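Local coordinates for cell division control protein 4 (PDB 3V7D), which recognises phosphorylated target proteins, among them the CDK inhibitor SIC1, as the substrate-binding subunit of an SCF ubiquitin ligase, at residues S123-L128 against G454-E459; Y134-A139 against W166-A171; T115-H120 against R145-I150. The protein carries 1 engineered substitution. All blocks are in the same frame, centred on the assembly; numbering follows the deposited sequence.

The three contacts surround the first blade of the WD40 propeller. Contact 1 joins it to the last blade, contact 2 to the second, and contact 3 packs its third strand against the outer strand of the last blade. Their centres lie about 12 Å (1 and 2), 10 Å (1 and 3) and 12 Å (2 and 3) apart. Contacts 1 and 2 share a sheet through T126 N and G138 O, 2.9 Å apart; contacts 2 and 3 do so through T137 O and R145 N, also 2.9 Å. E459 OE2 and T116 OG1, 2.7 Å apart, tie contact 1 to contact 3. The bound peptide packs on V124 of contact 1 and W166 of contact 2.

Contact 1 of 3, residues S123-L128 against G454-E459; sequences SVITCL and GQSFLE
I125 holds CG1 anti to its carbonyl carbon (chi1 -54°), and chi2 (-52°) then turns CD1 onto S456, whose OG stands between its own backbone N and carbonyl carbon (chi1 64°). This is the seam where a WD40 propeller closes on itself: strand 125-131 is the innermost strand of the first blade, and strand 455-462 belongs to the last one. The touching parts run in roughly the same direction and come nearest where the CA atoms of S123 and S456 stand 4.2 Å from each other. No hydrogen bond spans the two segments; within them the contact is packing. I125 CD1 lies 3.6 Å from S456 CB and equally near S456 OG. That hydroxyl is occupied from the connection between the blades, with H120 N donating to it and T122 O accepting from it, which fixes its rotation. S456 CB also comes within 3.5 Å of S123 O, a carbonyl that also receives a weak hydrogen bond from W437 NE1. S123 CB rests 3.6 Å from G454 O at the turn leading into the strand. I125 is buried, covered as well by W437 and A449 of the last blade and by T137 and A139 of its own. Farther along the seam, the leucines L128 and L458 cross at about a right angle, their CD1 atoms meeting at 4.2 Å.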
# COMPACT_ATOMS: atom_id res chain seq x y z
N SER B 123 -14.57 -4.77 29.69
CA SER B 123 -15.00 -3.81 28.67
C SER B 123 -13.83 -3.26 27.86
O SER B 123 -14.03 -2.68 26.80
CB SER B 123 -15.79 -2.67 29.31
OG SER B 123 -14.99 -1.94 30.21
N VAL B 124 -12.62 -3.45 28.36
CA VAL B 124 -11.43 -2.96 27.67
C VAL B 124 -10.71 -4.08 26.92
O VAL B 124 -10.36 -5.10 27.51
CB VAL B 124 -10.44 -2.30 28.65
CG1 VAL B 124 -9.22 -1.78 27.90
CG2 VAL B 124 -11.12 -1.17 29.42
N ILE B 125 -10.49 -3.87 25.63
CA ILE B 125 -9.71 -4.80 24.83
C ILE B 125 -8.30 -4.23 24.67
O ILE B 125 -8.14 -3.06 24.33
CB ILE B 125 -10.34 -4.99 23.43
CG1 ILE B 125 -11.80 -5.41 23.57
CG2 ILE B 125 -9.55 -6.00 22.62
CD1 ILE B 125 -12.02 -6.59 24.47
N THR B 126 -7.29 -5.05 24.91
CA THR B 126 -5.92 -4.55 24.99
C THR B 126 -5.13 -4.73 23.70
O THR B 126 -4.16 -4.02 23.45
CB THR B 126 -5.13 -5.23 26.12
OG1 THR B 126 -5.04 -6.63 25.86
CG2 THR B 126 -5.83 -5.00 27.45
N CYS B 127 -5.53 -5.70 22.88
CA CYS B 127 -4.80 -5.97 21.66
C CYS B 127 -5.65 -6.71 20.64
O CYS B 127 -6.57 -7.45 21.00
CB CYS B 127 -3.51 -6.75 21.95
SG CYS B 127 -3.71 -8.19 23.03
N LEU B 128 -5.34 -6.48 19.37
CA LEU B 128 -6.09 -7.08 18.27
C LEU B 128 -5.16 -7.38 17.11
O LEU B 128 -4.31 -6.56 16.74
CB LEU B 128 -7.21 -6.13 17.81
CG LEU B 128 -8.18 -6.63 16.73
CD1 LEU B 128 -9.56 -6.02 16.94
CD2 LEU B 128 -7.68 -6.30 15.32
N GLY B 454 -20.44 -0.24 29.11
CA GLY B 454 -19.77 -1.09 30.08
C GLY B 454 -19.46 -2.50 29.60
O GLY B 454 -19.14 -3.37 30.41
N GLN B 455 -19.54 -2.72 28.29
CA GLN B 455 -19.23 -4.03 27.72
C GLN B 455 -18.37 -3.91 26.46
O GLN B 455 -18.44 -2.90 25.75
CB GLN B 455 -20.51 -4.80 27.39
CG GLN B 455 -21.32 -5.23 28.60
CD GLN B 455 -22.54 -6.05 28.22
OE1 GLN B 455 -22.62 -7.25 28.51
NE2 GLN B 455 -23.50 -5.42 27.54
N SER B 456 -17.56 -4.92 26.18
CA SER B 456 -16.76 -4.92 24.97
C SER B 456 -17.46 -5.69 23.85
O SER B 456 -18.12 -6.70 24.10
CB SER B 456 -15.36 -5.49 25.22
OG SER B 456 -15.42 -6.86 25.61
N PHE B 457 -17.31 -5.20 22.63
CA PHE B 457 -17.88 -5.86 21.47
C PHE B 457 -16.85 -5.84 20.35
O PHE B 457 -15.96 -4.99 20.33
CB PHE B 457 -19.16 -5.15 21.02
CG PHE B 457 -20.28 -5.22 22.02
CD1 PHE B 457 -21.14 -6.31 22.04
CD2 PHE B 457 -20.47 -4.20 22.94
CE1 PHE B 457 -22.18 -6.38 22.97
CE2 PHE B 457 -21.51 -4.26 23.86
CZ PHE B 457 -22.36 -5.35 23.88
N LEU B 458 -16.97 -6.79 19.43
CA LEU B 458 -16.21 -6.73 18.19
C LEU B 458 -17.13 -6.29 17.07
O LEU B 458 -18.19 -6.89 16.84
CB LEU B 458 -15.58 -8.08 17.84
CG LEU B 458 -14.78 -8.09 16.53
CD1 LEU B 458 -13.55 -7.21 16.64
CD2 LEU B 458 -14.39 -9.50 16.13
N GLU B 459 -16.74 -5.22 16.38
CA GLU B 459 -17.50 -4.73 15.25
C GLU B 459 -16.82 -5.13 13.95
O GLU B 459 -15.60 -5.00 13.81
CB GLU B 459 -17.63 -3.20 15.34
CG GLU B 459 -18.29 -2.71 16.62
CD GLU B 459 -19.81 -2.85 16.60
OE1 GLU B 459 -20.46 -2.40 17.57
OE2 GLU B 459 -20.35 -3.39 15.61

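Contact 2 of 3, residues Y134-A139 against W166-A171; sequences YVITGA and WALKYA
The Y134 ring takes Y170 OH at its edge, in the ring plane and 3.8 Å from both Y134 CD2 and Y134 CE2. The two tyrosine side chains cross at about a right angle. Their nearest carbons, Y134 CD2 and Y170 CE1, are 3.7 Å apart and meet obliquely, an apolar contact. Y170 holds CG anti to its backbone N (chi1 -178°), and from there the ring extends beside Y134 and I136. Its hydroxyl is held by two polar partners, D132 OD2 and G174 N, which place the oxygen beside Y134. I136 also comes obliquely onto the Y170 ring, with I136 CD1 3.7 Å from Y170 CD1.

These rings belong to the packing between neighbouring blades of a WD40 propeller. Strand 134-139 is the second strand of the first blade, and strand 165-170 is the innermost strand of the next. They run nearly antiparallel, at 163°, but belong to separate sheets and exchange no hydrogen bonds; side chains fill the gap. L168 shares this work with Y170. Its CD1 touches I136 CG2 at 3.8 Å and then continues onto bare backbone, 3.6 Å from G138 N and 3.7 Å from T137 C. G138 has no side chain to stand between that methyl and the strand. At the end of the pair near the bound peptide, W166 points its CB away from strand 134-139, and its indole NE1 hydrogen-bonds to D140 OD1.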
# COMPACT_ATOMS: atom_id res chain seq x y z
N TYR B 134 -8.72 -14.35 10.16
CA TYR B 134 -8.93 -14.42 11.60
C TYR B 134 -8.93 -13.02 12.20
O TYR B 134 -8.14 -12.16 11.80
CB TYR B 134 -7.82 -15.21 12.29
CG TYR B 134 -7.80 -16.69 12.02
CD1 TYR B 134 -8.90 -17.49 12.30
CD2 TYR B 134 -6.65 -17.30 11.53
CE1 TYR B 134 -8.87 -18.85 12.06
CE2 TYR B 134 -6.61 -18.66 11.29
CZ TYR B 134 -7.72 -19.43 11.56
OH TYR B 134 -7.67 -20.79 11.32
N VAL B 135 -9.83 -12.79 13.15
CA VAL B 135 -9.72 -11.63 14.02
C VAL B 135 -9.44 -12.17 15.40
O VAL B 135 -10.15 -13.06 15.89
CB VAL B 135 -11.00 -10.77 14.04
CG1 VAL B 135 -10.75 -9.50 14.85
CG2 VAL B 135 -11.43 -10.43 12.63
N ILE B 136 -8.38 -11.66 16.02
CA ILE B 136 -7.93 -12.19 17.30
C ILE B 136 -7.77 -11.06 18.31
O ILE B 136 -7.10 -10.06 18.03
CB ILE B 136 -6.60 -12.95 17.14
CG1 ILE B 136 -6.71 -13.97 16.01
CG2 ILE B 136 -6.22 -13.64 18.44
CD1 ILE B 136 -5.38 -14.52 15.55
N THR B 137 -8.39 -11.21 19.48
CA THR B 137 -8.37 -10.16 20.49
C THR B 137 -7.92 -10.69 21.85
O THR B 137 -8.18 -11.84 22.20
CB THR B 137 -9.75 -9.52 20.67
OG1 THR B 137 -10.73 -10.55 20.87
CG2 THR B 137 -10.14 -8.70 19.44
N GLY B 138 -7.26 -9.83 22.61
CA GLY B 138 -6.87 -10.14 23.97
C GLY B 138 -7.40 -9.09 24.93
O GLY B 138 -7.59 -7.93 24.55
N ALA B 139 -7.65 -9.49 26.17
CA ALA B 139 -8.09 -8.54 27.19
C ALA B 139 -7.55 -8.87 28.58
O ALA B 139 -6.81 -9.85 28.76
CB ALA B 139 -9.60 -8.44 27.22
N TRP B 166 -1.77 -8.77 27.09
CA TRP B 166 -1.47 -7.40 26.68
C TRP B 166 -0.67 -7.30 25.38
O TRP B 166 -0.38 -6.20 24.91
CB TRP B 166 -0.77 -6.65 27.81
CG TRP B 166 -1.71 -6.24 28.89
CD1 TRP B 166 -2.13 -7.00 29.94
CD2 TRP B 166 -2.38 -4.98 29.01
NE1 TRP B 166 -3.01 -6.28 30.72
CE2 TRP B 166 -3.18 -5.04 30.17
CE3 TRP B 166 -2.37 -3.80 28.25
CZ2 TRP B 166 -3.97 -3.97 30.59
CZ3 TRP B 166 -3.16 -2.74 28.67
CH2 TRP B 166 -3.95 -2.83 29.83
N ALA B 167 -0.33 -8.44 24.80
CA ALA B 167 0.37 -8.45 23.52
C ALA B 167 0.02 -9.69 22.71
O ALA B 167 -0.02 -10.80 23.24
CB ALA B 167 1.87 -8.35 23.73
N LEU B 168 -0.23 -9.49 21.42
CA LEU B 168 -0.60 -10.57 20.51
C LEU B 168 0.12 -10.42 19.18
O LEU B 168 0.24 -9.31 18.67
CB LEU B 168 -2.10 -10.55 20.23
CG LEU B 168 -3.08 -11.22 21.19
CD1 LEU B 168 -4.48 -11.08 20.63
CD2 LEU B 168 -2.71 -12.68 21.39
N LYS B 169 0.56 -11.53 18.60
CA LYS B 169 1.15 -11.50 17.27
C LYS B 169 0.83 -12.77 16.51
O LYS B 169 1.20 -13.87 16.93
CB LYS B 169 2.66 -11.29 17.34
CG LYS B 169 3.30 -10.90 16.02
CD LYS B 169 3.00 -9.45 15.66
CE LYS B 169 3.71 -9.03 14.38
NZ LYS B 169 3.67 -7.55 14.18
N TYR B 170 0.15 -12.62 15.39
CA TYR B 170 -0.17 -13.75 14.53
C TYR B 170 1.05 -14.10 13.69
O TYR B 170 1.72 -13.22 13.15
CB TYR B 170 -1.36 -13.41 13.64
CG TYR B 170 -1.80 -14.55 12.75
CD1 TYR B 170 -2.71 -15.49 13.21
CD2 TYR B 170 -1.31 -14.68 11.46
CE1 TYR B 170 -3.11 -16.54 12.41
CE2 TYR B 170 -1.71 -15.73 10.65
CZ TYR B 170 -2.61 -16.65 11.13
OH TYR B 170 -3.02 -17.69 10.33
N ALA B 171 1.34 -15.39 13.58
CA ALA B 171 2.49 -15.84 12.81
C ALA B 171 2.08 -16.29 11.41
O ALA B 171 2.24 -15.55 10.43
CB ALA B 171 3.22 -16.96 13.54

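Contact 3 of 3, residues T115-H120 against R145-I150; sequences TTLRGH and RVYDSI
Strands 115-118 and 145-148 run antiparallel at 153° with their axes 10.3 Å apart, too far for backbone pairing, and side chains of R145 and Y147 span the distance to L117, R118 and the G119-H120 loop. Strand 113-118 completes the last blade of the WD40 propeller, while strand 144-148 is third in the first. G119-H120 is the GH pair of the repeat, and Y147-D148 stands where the motif usually has Trp-Asp. As in the repeat's structural tetrad, H120 hydrogen-bonds through ND1 to D141 OD1 and through NE2 to T137 OG1, while the Y147 ring packs beside T137. Y147 OH donates to R118 O at 2.7 Å; that oxygen sits at the ring edge, in plane, and the donor lies in the carbonyl plane. The same hydroxyl accepts from R145 NE at 3.1 Å, nearly in the guanidinium plane, so it is gripped from both segments. R145 bends at chi3 (73°), which places NE for this bond. Its CD lies over the centre of the H120 ring, 3.8 Å from the centroid, a CH-pi contact. G119 O is 3.2 Å above the guanidinium plane, toward the rim, and makes no hydrogen bond to NE. R145 NH1 has its partner in Q157. L117 CD1 meets Y147 CD2 at 3.8 Å. At the end of the strand, D148 forms an Asx turn, its OD1 accepting from I150 N at 2.8 Å.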
# COMPACT_ATOMS: atom_id res chain seq x y z
N THR B 115 -21.69 -6.18 11.47
CA THR B 115 -21.91 -7.33 12.33
C THR B 115 -21.34 -7.02 13.71
O THR B 115 -20.18 -6.62 13.85
CB THR B 115 -21.19 -8.58 11.79
OG1 THR B 115 -21.48 -8.75 10.40
CG2 THR B 115 -21.61 -9.83 12.56
N THR B 116 -22.17 -7.17 14.74
CA THR B 116 -21.76 -6.88 16.11
C THR B 116 -21.71 -8.17 16.93
O THR B 116 -22.72 -8.86 17.07
CB THR B 116 -22.71 -5.87 16.78
OG1 THR B 116 -22.70 -4.64 16.05
CG2 THR B 116 -22.28 -5.60 18.22
N LEU B 117 -20.54 -8.49 17.46
CA LEU B 117 -20.34 -9.75 18.17
C LEU B 117 -19.86 -9.53 19.60
O LEU B 117 -19.17 -8.55 19.89
CB LEU B 117 -19.34 -10.63 17.42
CG LEU B 117 -19.70 -11.01 15.98
CD1 LEU B 117 -18.53 -11.69 15.30
CD2 LEU B 117 -20.93 -11.91 15.95
N ARG B 118 -20.24 -10.45 20.49
CA ARG B 118 -19.81 -10.41 21.88
C ARG B 118 -18.29 -10.30 21.98
O ARG B 118 -17.57 -10.99 21.25
CB ARG B 118 -20.28 -11.67 22.62
CG ARG B 118 -19.72 -11.80 24.04
CD ARG B 118 -20.18 -13.09 24.72
NE ARG B 118 -21.64 -13.20 24.74
CZ ARG B 118 -22.41 -12.72 25.71
NH1 ARG B 118 -21.87 -12.08 26.74
NH2 ARG B 118 -23.73 -12.88 25.64
N GLY B 119 -17.82 -9.44 22.88
CA GLY B 119 -16.40 -9.27 23.10
C GLY B 119 -15.92 -10.07 24.30
O GLY B 119 -16.30 -11.23 24.48
N HIS B 120 -15.08 -9.45 25.13
CA HIS B 120 -14.53 -10.11 26.32
C HIS B 120 -15.37 -9.86 27.57
O HIS B 120 -16.32 -9.07 27.54
CB HIS B 120 -13.09 -9.66 26.56
CG HIS B 120 -12.11 -10.18 25.56
ND1 HIS B 120 -11.11 -11.08 25.89
CD2 HIS B 120 -11.98 -9.95 24.23
CE1 HIS B 120 -10.41 -11.36 24.81
NE2 HIS B 120 -10.91 -10.69 23.79
N ARG B 145 -9.66 -14.30 22.22
CA ARG B 145 -10.80 -14.71 21.41
C ARG B 145 -10.48 -14.66 19.93
O ARG B 145 -9.83 -13.73 19.46
CB ARG B 145 -12.04 -13.86 21.74
CG ARG B 145 -12.57 -14.08 23.16
CD ARG B 145 -13.76 -13.18 23.47
NE ARG B 145 -14.98 -13.61 22.80
CZ ARG B 145 -15.81 -14.54 23.27
NH1 ARG B 145 -15.54 -15.16 24.41
NH2 ARG B 145 -16.91 -14.87 22.60
N VAL B 146 -10.93 -15.68 19.21
CA VAL B 146 -10.65 -15.81 17.79
C VAL B 146 -11.95 -15.76 17.00
O VAL B 146 -12.92 -16.46 17.32
CB VAL B 146 -9.93 -17.14 17.48
CG1 VAL B 146 -9.57 -17.22 16.00
CG2 VAL B 146 -8.68 -17.28 18.34
N TYR B 147 -11.97 -14.94 15.95
CA TYR B 147 -13.15 -14.77 15.13
C TYR B 147 -12.85 -15.06 13.66
O TYR B 147 -11.72 -14.86 13.19
CB TYR B 147 -13.70 -13.35 15.25
CG TYR B 147 -14.04 -12.88 16.65
CD1 TYR B 147 -13.05 -12.48 17.54
CD2 TYR B 147 -15.37 -12.79 17.07
CE1 TYR B 147 -13.36 -12.04 18.81
CE2 TYR B 147 -15.69 -12.35 18.34
CZ TYR B 147 -14.68 -11.97 19.20
OH TYR B 147 -15.00 -11.53 20.47
N ASP B 148 -13.87 -15.51 12.94
CA ASP B 148 -13.83 -15.73 11.50
C ASP B 148 -14.32 -14.45 10.84
O ASP B 148 -15.47 -14.06 11.03
CB ASP B 148 -14.76 -16.90 11.17
CG ASP B 148 -14.78 -17.25 9.69
OD1 ASP B 148 -14.46 -16.40 8.83
OD2 ASP B 148 -15.15 -18.40 9.37
N SER B 149 -13.47 -13.79 10.06
CA SER B 149 -13.86 -12.52 9.44
C SER B 149 -14.65 -12.70 8.15
O SER B 149 -15.30 -11.77 7.67
CB SER B 149 -12.65 -11.61 9.21
OG SER B 149 -11.64 -12.27 8.45
N ILE B 150 -14.60 -13.91 7.58
CA ILE B 150 -15.35 -14.20 6.37
C ILE B 150 -16.83 -14.42 6.69
O ILE B 150 -17.70 -13.76 6.13
CB ILE B 150 -14.79 -15.45 5.63
CG1 ILE B 150 -13.35 -15.20 5.18
CG2 ILE B 150 -15.68 -15.81 4.44
CD1 ILE B 150 -12.72 -16.40 4.50